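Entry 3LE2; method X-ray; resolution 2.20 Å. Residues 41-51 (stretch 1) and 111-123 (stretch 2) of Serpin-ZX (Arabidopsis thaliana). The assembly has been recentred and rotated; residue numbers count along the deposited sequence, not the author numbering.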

# COMPACT_ATOMS: atom_id res chain seq x y z
N ASN A 41 -3.23 0.48 8.37
CA ASN A 41 -4.09 1.34 9.19
C ASN A 41 -5.37 0.63 9.60
O ASN A 41 -5.93 0.94 10.66
CB ASN A 41 -4.39 2.67 8.48
CG ASN A 41 -3.16 3.58 8.43
OD1 ASN A 41 -2.15 3.30 9.06
ND2 ASN A 41 -3.26 4.67 7.69
N VAL A 42 -5.81 -0.32 8.78
CA VAL A 42 -6.91 -1.22 9.14
C VAL A 42 -6.55 -2.09 10.36
O VAL A 42 -7.37 -2.28 11.26
CB VAL A 42 -7.30 -2.14 7.98
CG1 VAL A 42 -8.07 -3.35 8.50
CG2 VAL A 42 -8.10 -1.39 6.93
N VAL A 43 -5.33 -2.61 10.40
CA VAL A 43 -4.87 -3.35 11.57
C VAL A 43 -4.79 -2.47 12.82
O VAL A 43 -5.27 -2.86 13.90
CB VAL A 43 -3.49 -4.01 11.33
CG1 VAL A 43 -3.04 -4.74 12.58
CG2 VAL A 43 -3.56 -4.97 10.16
N LEU A 44 -4.19 -1.29 12.69
CA LEU A 44 -4.06 -0.36 13.80
C LEU A 44 -5.43 0.07 14.34
O LEU A 44 -5.59 0.24 15.55
CB LEU A 44 -3.20 0.85 13.43
CG LEU A 44 -1.73 0.51 13.11
CD1 LEU A 44 -1.00 1.72 12.55
CD2 LEU A 44 -1.01 -0.03 14.35
N SER A 45 -6.41 0.22 13.45
CA SER A 45 -7.80 0.49 13.87
C SER A 45 -8.38 -0.67 14.69
O SER A 45 -9.06 -0.46 15.70
CB SER A 45 -8.68 0.76 12.66
OG SER A 45 -8.22 1.88 11.91
N ILE A 46 -8.13 -1.90 14.25
CA ILE A 46 -8.51 -3.09 15.01
C ILE A 46 -7.87 -3.11 16.41
O ILE A 46 -8.51 -3.43 17.40
CB ILE A 46 -8.16 -4.36 14.24
CG1 ILE A 46 -9.05 -4.45 12.99
CG2 ILE A 46 -8.36 -5.59 15.11
CD1 ILE A 46 -8.67 -5.56 12.04
N ILE A 47 -6.60 -2.74 16.48
CA ILE A 47 -5.89 -2.72 17.75
C ILE A 47 -6.40 -1.62 18.67
O ILE A 47 -6.54 -1.81 19.88
CB ILE A 47 -4.39 -2.52 17.54
CG1 ILE A 47 -3.81 -3.70 16.76
CG2 ILE A 47 -3.68 -2.33 18.88
CD1 ILE A 47 -2.40 -3.47 16.26
N ALA A 48 -6.67 -0.45 18.10
CA ALA A 48 -7.19 0.64 18.89
C ALA A 48 -8.48 0.19 19.56
O ALA A 48 -8.72 0.49 20.73
CB ALA A 48 -7.42 1.88 18.02
N ALA A 49 -9.29 -0.54 18.80
CA ALA A 49 -10.62 -0.94 19.25
C ALA A 49 -10.58 -1.89 20.44
O ALA A 49 -11.53 -1.98 21.21
CB ALA A 49 -11.40 -1.56 18.10
N GLY A 50 -9.47 -2.61 20.59
CA GLY A 50 -9.30 -3.54 21.69
C GLY A 50 -8.46 -2.96 22.81
O GLY A 50 -7.99 -3.68 23.68
N SER A 51 -8.25 -1.65 22.79
CA SER A 51 -7.38 -1.01 23.76
C SER A 51 -8.07 0.16 24.47
O SER A 51 -9.23 0.48 24.19
CB SER A 51 -6.11 -0.50 23.08
OG SER A 51 -6.41 0.63 22.28
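Stretch 2 (111-123) SFKQLLEDSYKAA

The most distinctive feature of this contact is the way Ile46 lies on Tyr120: its CG1 sits 3.7 Å from the centroid of the Tyr120 ring and 11° off the ring normal, a CH-pi contact over the face. Stretch 2 is helical from Ser111 through Asp118, continuing a helix that begins earlier in the chain, and Tyr120 to Ala122 are non-helical, with Lys121 at positive phi (53°) and Ala122 N hydrogen-bonded back to Leu116 O (2.9 Å). The helix runs roughly antiparallel to that of stretch 1, at 152° between their N-to-C directions and 10.9 Å at closest approach, and the CA atoms nearest each other pair Val42 with Tyr120 (7.8 Å), Ile46 with Leu116 (7.1 Å) and Gly50 with Phe112 (6.9 Å).

Ile46 is the hub. Its CG2 packs against Leu116 CD2 at 3.4 Å and Phe112 CZ at 4.0 Å, while its CD1 reaches Ala122 CB at 4.2 Å. Toward the start of stretch 1, Ser45 CB approaches Tyr120 OH to 3.3 Å, and Val42 CG1 lies 4.2 Å from Tyr120 CD1. At the other end, Ala49 CB meets Leu115 CD2 at 3.6 Å. Gly50 CA comes within 3.7 Å of Phe112 CE1; a CB in ideal position would clash with that atom at 2.9 Å. No hydrogen bond links the stretches, and packing is predominantly apolar.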

# COMPACT_ATOMS: atom_id res chain seq x y z
N SER A 111 -17.48 -9.91 22.16
CA SER A 111 -17.85 -8.63 21.57
C SER A 111 -16.80 -8.14 20.58
O SER A 111 -17.13 -7.71 19.47
CB SER A 111 -18.08 -7.59 22.67
OG SER A 111 -17.07 -7.66 23.66
N PHE A 112 -15.54 -8.19 21.00
CA PHE A 112 -14.41 -7.87 20.12
C PHE A 112 -14.45 -8.72 18.84
O PHE A 112 -14.20 -8.21 17.75
CB PHE A 112 -13.09 -8.06 20.88
CG PHE A 112 -11.87 -7.71 20.09
CD1 PHE A 112 -11.48 -6.39 19.95
CD2 PHE A 112 -11.11 -8.70 19.49
CE1 PHE A 112 -10.35 -6.06 19.21
CE2 PHE A 112 -9.98 -8.37 18.76
CZ PHE A 112 -9.60 -7.05 18.62
N LYS A 113 -14.79 -10.00 18.99
CA LYS A 113 -14.85 -10.93 17.85
C LYS A 113 -15.90 -10.53 16.83
O LYS A 113 -15.76 -10.81 15.63
CB LYS A 113 -15.16 -12.35 18.33
CG LYS A 113 -14.03 -13.05 19.06
CD LYS A 113 -14.38 -14.51 19.33
CE LYS A 113 -13.36 -15.16 20.24
NZ LYS A 113 -13.78 -16.50 20.74
N GLN A 114 -16.98 -9.90 17.30
CA GLN A 114 -18.07 -9.49 16.43
C GLN A 114 -17.70 -8.21 15.70
O GLN A 114 -17.91 -8.08 14.49
CB GLN A 114 -19.35 -9.29 17.25
CG GLN A 114 -20.60 -9.13 16.40
CD GLN A 114 -20.90 -10.36 15.56
OE1 GLN A 114 -21.13 -11.45 16.09
NE2 GLN A 114 -20.90 -10.19 14.24
N LEU A 115 -17.15 -7.26 16.44
CA LEU A 115 -16.66 -6.03 15.86
C LEU A 115 -15.71 -6.34 14.69
O LEU A 115 -15.85 -5.79 13.60
CB LEU A 115 -15.95 -5.19 16.92
CG LEU A 115 -15.17 -3.96 16.47
CD1 LEU A 115 -16.07 -3.04 15.66
CD2 LEU A 115 -14.58 -3.25 17.69
N LEU A 116 -14.76 -7.25 14.93
CA LEU A 116 -13.84 -7.66 13.88
C LEU A 116 -14.59 -8.20 12.68
O LEU A 116 -14.22 -7.93 11.54
CB LEU A 116 -12.86 -8.72 14.39
CG LEU A 116 -11.81 -8.22 15.36
CD1 LEU A 116 -10.52 -9.03 15.20
CD2 LEU A 116 -11.57 -6.75 15.10
N GLU A 117 -15.65 -8.96 12.94
CA GLU A 117 -16.44 -9.59 11.89
C GLU A 117 -17.27 -8.58 11.09
O GLU A 117 -17.44 -8.73 9.88
CB GLU A 117 -17.34 -10.68 12.49
CG GLU A 117 -18.32 -11.31 11.51
CD GLU A 117 -18.93 -12.61 12.04
OE1 GLU A 117 -18.78 -12.91 13.24
OE2 GLU A 117 -19.57 -13.34 11.24
N ASP A 118 -17.74 -7.54 11.78
CA ASP A 118 -18.72 -6.61 11.20
C ASP A 118 -18.10 -5.37 10.53
O ASP A 118 -18.37 -5.08 9.36
CB ASP A 118 -19.72 -6.17 12.27
CG ASP A 118 -20.55 -7.32 12.80
OD1 ASP A 118 -20.96 -8.19 12.00
OD2 ASP A 118 -20.81 -7.33 14.02
N SER A 119 -17.31 -4.63 11.29
CA SER A 119 -16.71 -3.42 10.75
C SER A 119 -15.50 -3.73 9.86
O SER A 119 -15.09 -2.91 9.04
CB SER A 119 -16.30 -2.46 11.87
OG SER A 119 -17.42 -2.05 12.64
N TYR A 120 -14.93 -4.92 10.02
CA TYR A 120 -13.62 -5.19 9.44
C TYR A 120 -13.56 -6.43 8.55
O TYR A 120 -12.61 -6.59 7.78
CB TYR A 120 -12.57 -5.29 10.55
CG TYR A 120 -12.35 -3.98 11.27
CD1 TYR A 120 -11.57 -2.99 10.71
CD2 TYR A 120 -12.92 -3.74 12.50
CE1 TYR A 120 -11.37 -1.79 11.36
CE2 TYR A 120 -12.73 -2.56 13.16
CZ TYR A 120 -11.95 -1.58 12.58
OH TYR A 120 -11.76 -0.38 13.22
N LYS A 121 -14.57 -7.29 8.65
CA LYS A 121 -14.58 -8.54 7.89
C LYS A 121 -13.28 -9.29 8.14
O LYS A 121 -12.63 -9.80 7.22
CB LYS A 121 -14.78 -8.26 6.40
CG LYS A 121 -16.10 -7.55 6.13
CD LYS A 121 -16.32 -7.26 4.66
CE LYS A 121 -17.15 -5.99 4.48
NZ LYS A 121 -18.25 -5.89 5.50
N ALA A 122 -12.91 -9.37 9.42
CA ALA A 122 -11.62 -9.87 9.84
C ALA A 122 -11.82 -11.09 10.73
O ALA A 122 -12.66 -11.08 11.62
CB ALA A 122 -10.85 -8.78 10.59
N ALA A 123 -11.05 -12.14 10.47
CA ALA A 123 -11.14 -13.36 11.26
C ALA A 123 -10.44 -13.16 12.59
O ALA A 123 -9.55 -12.33 12.71
CB ALA A 123 -10.49 -14.51 10.50